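Local coordinates for protein p24: plant transcriptional regulator PBF-2 (Solanum tuberosum, PDB 1L3A) that binds single-stranded DNA as a homotetramer and activates transcription of the pathogenesis-related gene PR-10a in plant defence, at residues P58-L63 against F68-E73; L99-I104 against Y186-H191; S106-G111 against A179-M184. One frame throughout, in Å; residues are numbered along the deposited sequence.

Contact 1 of 3, residues P58-L63 against F68-E73; sequences PEFSPL and FKLSRE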
# COMPACT_ATOMS: atom_id res chain seq x y z
N PRO C 58 5.75 -0.11 19.00
CA PRO C 58 4.74 -0.79 19.80
C PRO C 58 5.54 -1.45 20.93
O PRO C 58 6.77 -1.39 20.93
CB PRO C 58 4.17 -1.83 18.84
CG PRO C 58 5.34 -2.13 17.94
CD PRO C 58 5.91 -0.76 17.69
N GLU C 59 4.86 -2.03 21.91
CA GLU C 59 5.55 -2.70 23.00
C GLU C 59 5.20 -4.18 22.98
O GLU C 59 4.10 -4.57 22.58
CB GLU C 59 5.16 -2.10 24.36
CG GLU C 59 5.66 -0.69 24.61
CD GLU C 59 5.49 -0.25 26.06
OE1 GLU C 59 4.35 -0.23 26.56
OE2 GLU C 59 6.51 0.06 26.72
N PHE C 60 6.15 -5.02 23.39
CA PHE C 60 5.92 -6.45 23.43
C PHE C 60 6.15 -6.96 24.84
O PHE C 60 6.90 -6.35 25.60
CB PHE C 60 6.85 -7.18 22.47
CG PHE C 60 6.72 -6.73 21.05
CD1 PHE C 60 7.39 -5.59 20.60
CD2 PHE C 60 5.94 -7.45 20.15
CE1 PHE C 60 7.29 -5.18 19.27
CE2 PHE C 60 5.83 -7.05 18.81
CZ PHE C 60 6.51 -5.90 18.37
N SER C 61 5.52 -8.07 25.18
CA SER C 61 5.67 -8.68 26.50
C SER C 61 5.89 -10.18 26.33
O SER C 61 5.09 -10.86 25.69
CB SER C 61 4.42 -8.44 27.35
OG SER C 61 4.60 -8.93 28.67
N PRO C 62 6.99 -10.71 26.90
CA PRO C 62 7.29 -12.14 26.79
C PRO C 62 6.23 -13.03 27.44
O PRO C 62 5.47 -12.58 28.30
CB PRO C 62 8.65 -12.26 27.46
CG PRO C 62 8.58 -11.21 28.52
CD PRO C 62 7.96 -10.04 27.78
N LEU C 63 6.20 -14.29 27.04
CA LEU C 63 5.24 -15.24 27.59
C LEU C 63 5.94 -16.43 28.24
O LEU C 63 6.30 -16.39 29.42
CB LEU C 63 4.31 -15.73 26.48
CG LEU C 63 3.47 -14.67 25.78
CD1 LEU C 63 2.68 -15.32 24.66
CD2 LEU C 63 2.54 -13.99 26.78
N PHE C 68 6.51 -14.00 21.71
CA PHE C 68 6.10 -12.77 22.38
C PHE C 68 4.65 -12.39 22.08
O PHE C 68 4.02 -12.96 21.21
CB PHE C 68 7.01 -11.60 21.99
CG PHE C 68 8.39 -11.69 22.58
CD1 PHE C 68 9.37 -12.49 22.00
CD2 PHE C 68 8.71 -10.97 23.74
CE1 PHE C 68 10.66 -12.57 22.55
CE2 PHE C 68 9.99 -11.05 24.30
CZ PHE C 68 10.96 -11.86 23.71
N LYS C 69 4.16 -11.42 22.83
CA LYS C 69 2.79 -10.94 22.69
C LYS C 69 2.77 -9.42 22.63
O LYS C 69 3.38 -8.75 23.46
CB LYS C 69 1.95 -11.40 23.88
CG LYS C 69 0.64 -10.66 24.05
CD LYS C 69 0.13 -10.76 25.48
CE LYS C 69 -1.01 -9.78 25.74
NZ LYS C 69 -1.38 -9.69 27.18
N LEU C 70 2.06 -8.87 21.64
CA LEU C 70 1.94 -7.42 21.51
C LEU C 70 1.14 -6.91 22.71
O LEU C 70 -0.01 -7.31 22.90
CB LEU C 70 1.21 -7.05 20.22
CG LEU C 70 0.84 -5.57 20.05
CD1 LEU C 70 2.09 -4.75 19.82
CD2 LEU C 70 -0.12 -5.40 18.88
N SER C 71 1.74 -6.06 23.53
CA SER C 71 1.04 -5.54 24.70
C SER C 71 0.67 -4.07 24.63
O SER C 71 -0.09 -3.58 25.45
CB SER C 71 1.86 -5.81 25.96
OG SER C 71 1.79 -7.18 26.32
N ARG C 72 1.21 -3.36 23.64
CA ARG C 72 0.89 -1.95 23.48
C ARG C 72 1.17 -1.57 22.04
O ARG C 72 2.25 -1.85 21.53
CB ARG C 72 1.72 -1.10 24.45
CG ARG C 72 1.33 0.38 24.52
CD ARG C 72 1.61 0.92 25.91
NE ARG C 72 0.77 0.24 26.90
CZ ARG C 72 0.98 0.26 28.22
NH1 ARG C 72 2.01 0.92 28.73
NH2 ARG C 72 0.16 -0.40 29.03
N GLU C 73 0.20 -0.97 21.37
CA GLU C 73 0.38 -0.58 19.98
C GLU C 73 1.30 0.63 19.85
O GLU C 73 1.44 1.41 20.78
CB GLU C 73 -0.95 -0.22 19.34
CG GLU C 73 -2.08 -1.18 19.63
CD GLU C 73 -3.36 -0.78 18.92
OE1 GLU C 73 -3.69 0.43 18.93
OE2 GLU C 73 -4.02 -1.68 18.35
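The F68 ring leans on P62 across the hairpin, with CE2 3.6 Å from P62 CB and CD2 close to P62 CA; ring and proline cross at a slant. Beside it on the same side of the sheet stands the F60 ring, whose CD2 lies 4.2 Å from L70 CA and whose CE2 only loosely meets L70 CD1. In L70, chi1 of 172° with chi2 near +70° turns CD1 toward P58 CB, 3.7 Å away. The other side of the sheet carries the E59 carboxylate and the R72 guanidinium. These two side chains run alongside each other, with their planes 36° apart. R72 bends at chi2 and chi3, and NH1 meets E59 OE1 in a long salt bridge of 3.4 Å.

The backbones form an antiparallel hairpin of strands 49-62 and 68-85. S61 and K69 are a hydrogen-bonded pair, S61 N giving to K69 O at 2.8 Å and K69 N returning a bond to S61 O. Further on, S71 and R72 both face E59 in a classic beta bulge: E59 N donates to R72 O at 2.6 Å, while E59 O accepts from S71 N at 2.9 Å and, weakly, from R72 N. F197 of a third subunit packs on P58 and F60. F68 and K69 pair in parallel with a strand of a second subunit, so the sheet runs on across the interface.

The chemistry thus splits by side. F60, P62, F68 and L70 share one side, on which F60 and F68 are packed by neighbouring subunits, while the salt bridge is long and lies between exposed residues, so it is probably weak. E59 O, shared by a good bond from S71 N and a weak one from R72 N, accommodates the extra residue of the bulge.

Contact 2 of 3, residues L99-I104 against Y186-H191; sequences LSVTEI and YLLGWH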
# COMPACT_ATOMS: atom_id res chain seq x y z
N LEU C 99 -1.10 10.27 18.36
CA LEU C 99 -2.19 9.70 17.59
C LEU C 99 -2.09 8.19 17.66
O LEU C 99 -1.04 7.62 17.36
CB LEU C 99 -2.12 10.12 16.12
CG LEU C 99 -2.16 11.58 15.68
CD1 LEU C 99 -1.91 11.61 14.17
CD2 LEU C 99 -3.50 12.23 16.01
N SER C 100 -3.17 7.54 18.08
CA SER C 100 -3.24 6.09 18.16
C SER C 100 -3.52 5.62 16.75
O SER C 100 -3.85 6.43 15.87
CB SER C 100 -4.41 5.65 19.03
OG SER C 100 -5.64 6.05 18.44
N VAL C 101 -3.42 4.32 16.53
CA VAL C 101 -3.67 3.77 15.21
C VAL C 101 -5.08 4.11 14.71
O VAL C 101 -5.27 4.35 13.52
CB VAL C 101 -3.50 2.24 15.20
CG1 VAL C 101 -2.07 1.88 15.56
CG2 VAL C 101 -4.49 1.61 16.16
N THR C 102 -6.06 4.12 15.61
CA THR C 102 -7.44 4.42 15.22
C THR C 102 -7.57 5.87 14.78
O THR C 102 -8.29 6.18 13.83
CB THR C 102 -8.42 4.14 16.39
OG1 THR C 102 -8.41 2.74 16.68
CG2 THR C 102 -9.83 4.54 16.00
N GLU C 103 -6.87 6.76 15.48
CA GLU C 103 -6.87 8.17 15.15
C GLU C 103 -6.17 8.36 13.80
O GLU C 103 -6.58 9.19 12.99
CB GLU C 103 -6.17 8.96 16.25
CG GLU C 103 -6.91 8.86 17.58
CD GLU C 103 -6.16 9.50 18.74
OE1 GLU C 103 -5.11 8.96 19.15
OE2 GLU C 103 -6.64 10.53 19.24
N ILE C 104 -5.12 7.58 13.56
CA ILE C 104 -4.41 7.67 12.28
C ILE C 104 -5.39 7.22 11.20
O ILE C 104 -5.31 7.66 10.05
CB ILE C 104 -3.16 6.76 12.26
CG1 ILE C 104 -2.08 7.37 13.15
CG2 ILE C 104 -2.67 6.57 10.82
CD1 ILE C 104 -0.91 6.45 13.35
N TYR C 186 3.38 -1.77 10.98
CA TYR C 186 4.47 -1.85 11.94
C TYR C 186 4.01 -1.44 13.33
O TYR C 186 4.52 -1.96 14.33
CB TYR C 186 5.65 -0.97 11.51
CG TYR C 186 6.24 -1.40 10.20
CD1 TYR C 186 5.74 -0.93 9.00
CD2 TYR C 186 7.27 -2.34 10.16
CE1 TYR C 186 6.24 -1.39 7.77
CE2 TYR C 186 7.78 -2.81 8.94
CZ TYR C 186 7.25 -2.33 7.74
OH TYR C 186 7.70 -2.83 6.54
N LEU C 187 3.06 -0.51 13.41
CA LEU C 187 2.54 -0.06 14.70
C LEU C 187 1.66 -1.16 15.30
O LEU C 187 1.44 -1.20 16.50
CB LEU C 187 1.71 1.22 14.56
CG LEU C 187 2.31 2.49 13.96
CD1 LEU C 187 1.27 3.62 14.11
CD2 LEU C 187 3.60 2.87 14.66
N LEU C 188 1.15 -2.04 14.46
CA LEU C 188 0.30 -3.14 14.92
C LEU C 188 1.16 -4.39 15.18
O LEU C 188 0.70 -5.37 15.76
CB LEU C 188 -0.79 -3.42 13.88
CG LEU C 188 -1.85 -2.32 13.67
CD1 LEU C 188 -2.70 -2.63 12.44
CD2 LEU C 188 -2.73 -2.24 14.91
N GLY C 189 2.41 -4.33 14.73
CA GLY C 189 3.33 -5.44 14.91
C GLY C 189 3.17 -6.55 13.88
O GLY C 189 3.76 -7.61 14.01
N TRP C 190 2.37 -6.29 12.85
CA TRP C 190 2.11 -7.27 11.81
C TRP C 190 3.32 -7.64 10.96
O TRP C 190 3.30 -8.65 10.24
CB TRP C 190 0.97 -6.78 10.92
CG TRP C 190 -0.37 -6.96 11.58
CD1 TRP C 190 -0.64 -6.85 12.91
CD2 TRP C 190 -1.61 -7.27 10.94
NE1 TRP C 190 -1.98 -7.07 13.14
CE2 TRP C 190 -2.60 -7.33 11.94
CE3 TRP C 190 -1.98 -7.51 9.61
CZ2 TRP C 190 -3.93 -7.61 11.66
CZ3 TRP C 190 -3.32 -7.79 9.33
CH2 TRP C 190 -4.28 -7.84 10.35
N HIS C 191 4.37 -6.84 11.04
CA HIS C 191 5.60 -7.07 10.30
C HIS C 191 6.41 -8.20 10.94
O HIS C 191 7.12 -8.92 10.25
CB HIS C 191 6.45 -5.81 10.28
CG HIS C 191 6.78 -5.29 11.65
ND1 HIS C 191 8.08 -5.12 12.09
CD2 HIS C 191 5.98 -4.89 12.67
CE1 HIS C 191 8.06 -4.65 13.32
NE2 HIS C 191 6.80 -4.50 13.70
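V101 and I104, from the capped first turn of helix 101-108, pack on L187 and L188 from the last turn of helix 170-188. A capping box and a Schellman motif lie behind these side chains and shape the two helix ends.

No hydrogen bond crosses the contact; the bonds cap the helices. S100 OG accepts from E103 N at 3.3 Å, and E103 OE1 takes S100 N at 2.6 Å on its anti side, which completes the capping box. G189, with a positive phi of 81°, closes helix 170-188: W190 N bonds to O of P185, just before 186-191, and G189 N bonds weakly to Y186 O.

The surroundings are mixed. E73 of strand 68-85 touches V101 and L188, and Y42 of a second subunit packs on both while its OH is hydrogen-bonded to T102 OG1. L187 also meets F197 of a third subunit.

Across the contact itself all is apolar. V101 and L187 lie antiparallel, side by side; chi1 of -62° sets V101 CG1 beside the backbone N, 4.0 Å from L187 CB and 4.2 Å from L188 CD2. Closest are the end methyls of I104 and L187, which meet head-on, CD1 to CD1, at 3.7 Å.

Contact 3 of 3, residues S106-G111 against A179-M184; sequences SIISLG and AFNFVM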
# COMPACT_ATOMS: atom_id res chain seq x y z
N SER C 106 -8.54 7.93 11.11
CA SER C 106 -9.39 9.06 10.77
C SER C 106 -8.72 10.03 9.80
O SER C 106 -9.39 10.67 8.99
CB SER C 106 -9.81 9.82 12.03
OG SER C 106 -10.81 9.10 12.72
N ILE C 107 -7.40 10.14 9.89
CA ILE C 107 -6.64 11.03 9.03
C ILE C 107 -6.59 10.53 7.59
O ILE C 107 -6.93 11.26 6.66
CB ILE C 107 -5.19 11.21 9.55
CG1 ILE C 107 -5.21 11.79 10.96
CG2 ILE C 107 -4.39 12.12 8.60
CD1 ILE C 107 -5.80 13.18 11.05
N ILE C 108 -6.16 9.28 7.41
CA ILE C 108 -6.04 8.72 6.06
C ILE C 108 -7.37 8.53 5.32
O ILE C 108 -7.39 8.36 4.10
CB ILE C 108 -5.30 7.35 6.09
CG1 ILE C 108 -6.07 6.36 6.94
CG2 ILE C 108 -3.90 7.52 6.66
CD1 ILE C 108 -5.45 4.98 6.97
N SER C 109 -8.48 8.55 6.05
CA SER C 109 -9.77 8.38 5.39
C SER C 109 -10.54 9.71 5.29
O SER C 109 -11.73 9.71 4.99
CB SER C 109 -10.64 7.32 6.09
OG SER C 109 -10.99 7.69 7.41
N LEU C 110 -9.85 10.82 5.53
CA LEU C 110 -10.47 12.15 5.46
C LEU C 110 -10.65 12.62 4.02
O LEU C 110 -9.71 12.61 3.23
CB LEU C 110 -9.62 13.19 6.18
CG LEU C 110 -9.90 13.68 7.61
CD1 LEU C 110 -9.06 14.93 7.83
CD2 LEU C 110 -11.37 14.01 7.83
N GLY C 111 -11.87 13.03 3.69
CA GLY C 111 -12.13 13.53 2.35
C GLY C 111 -11.74 15.00 2.28
O GLY C 111 -11.36 15.61 3.28
N ALA C 179 2.84 8.02 4.31
CA ALA C 179 3.64 7.60 5.45
C ALA C 179 2.81 6.85 6.50
O ALA C 179 3.25 5.83 7.02
CB ALA C 179 4.34 8.81 6.09
N PHE C 180 1.62 7.35 6.81
CA PHE C 180 0.76 6.69 7.78
C PHE C 180 0.31 5.29 7.33
O PHE C 180 0.19 4.38 8.15
CB PHE C 180 -0.48 7.55 8.07
CG PHE C 180 -0.22 8.73 8.98
CD1 PHE C 180 1.06 8.98 9.48
CD2 PHE C 180 -1.26 9.59 9.32
CE1 PHE C 180 1.31 10.08 10.32
CE2 PHE C 180 -1.03 10.70 10.16
CZ PHE C 180 0.26 10.94 10.66
N ASN C 181 0.05 5.13 6.03
CA ASN C 181 -0.36 3.84 5.50
C ASN C 181 0.79 2.85 5.62
O ASN C 181 0.58 1.66 5.86
CB ASN C 181 -0.77 3.97 4.02
CG ASN C 181 -2.27 4.08 3.85
OD1 ASN C 181 -3.02 3.30 4.43
ND2 ASN C 181 -2.70 5.04 3.04
N PHE C 182 2.00 3.36 5.44
CA PHE C 182 3.19 2.55 5.55
C PHE C 182 3.45 2.06 6.98
O PHE C 182 3.75 0.88 7.18
CB PHE C 182 4.40 3.34 5.07
CG PHE C 182 5.70 2.72 5.42
CD1 PHE C 182 6.22 1.69 4.64
CD2 PHE C 182 6.39 3.12 6.55
CE1 PHE C 182 7.41 1.07 5.00
CE2 PHE C 182 7.59 2.51 6.92
CZ PHE C 182 8.10 1.49 6.16
N VAL C 183 3.36 2.96 7.97
CA VAL C 183 3.65 2.55 9.35
C VAL C 183 2.55 1.82 10.10
O VAL C 183 2.84 1.18 11.11
CB VAL C 183 4.06 3.73 10.29
CG1 VAL C 183 5.42 4.22 9.94
CG2 VAL C 183 3.01 4.81 10.27
N MET C 184 1.31 1.92 9.65
CA MET C 184 0.23 1.26 10.35
C MET C 184 0.58 -0.19 10.70
O MET C 184 0.57 -0.56 11.87
CB MET C 184 -1.05 1.30 9.52
CG MET C 184 -2.28 0.79 10.27
SD MET C 184 -2.73 1.91 11.62
CE MET C 184 -3.54 3.23 10.66
O HOH W 1 -5.62 5.74 2.65
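I108 and F180 form the tight part of this helix-helix contact, the I108 CG2 methyl coming to 3.7 Å from F180 CB. I108 keeps CG1 between its backbone N and carbonyl carbon (chi1 61°), which leaves CG2 anti to the carbonyl carbon and aimed at the base of the phenylalanine. The preceding residue adds a second methyl: I107 CG2 lies 4.0 Å from F180 CE2 and nearly as close to CD2. Both methyls arrive at the edge of the F180 ring, near its plane, and both isoleucines cross the phenylalanine at a slant. F180 and I107 are buried, whereas I108 lies at the boundary.

Away from it the packing gives way to a polar, partly exposed margin. I108 CD1 touches N181 OD1 at 3.9 Å, a contact of carbon with oxygen rather than a bond. A water spans the two segments here: it accepts from N181 ND2 at 3.0 Å and donates weakly to I108 O at 3.5 Å. The carbonyl and the amide are thus joined only through solvent, with no direct hydrogen bond between the segments. N181 OD1 has its own, weak hydrogen bond to S178 OG of a second subunit.

The joint lies where the end of helix 101-108 meets the later half of helix 170-188. F118 of strand 116-120 and F173 from earlier in helix 170-188 pack on I107. A174 of the second subunit lies against I108, and W190 of a third subunit packs on A179 and V183, so helix 170-188 is also part of the subunit interfaces of the tetramer.

From the N terminus, contact 1 comes first, closing a short turn between strands 49-62 and 68-85 before either helical contact opens. The chain then passes through strand 88-99 into helix 101-108, where contact 2 opens; it is closed 82 residues later at the end of helix 170-188, after the second sheet. Contact 3 is nested inside that loop and uses the same two helices. M184 CE touches I104 CG2 and so links contacts 2 and 3. Contact 1 touches contact 2 through E73 to the start of helix 101-108, and through P58 and L70 to the end of helix 170-188, but does not touch contact 3. All three also meet a third subunit.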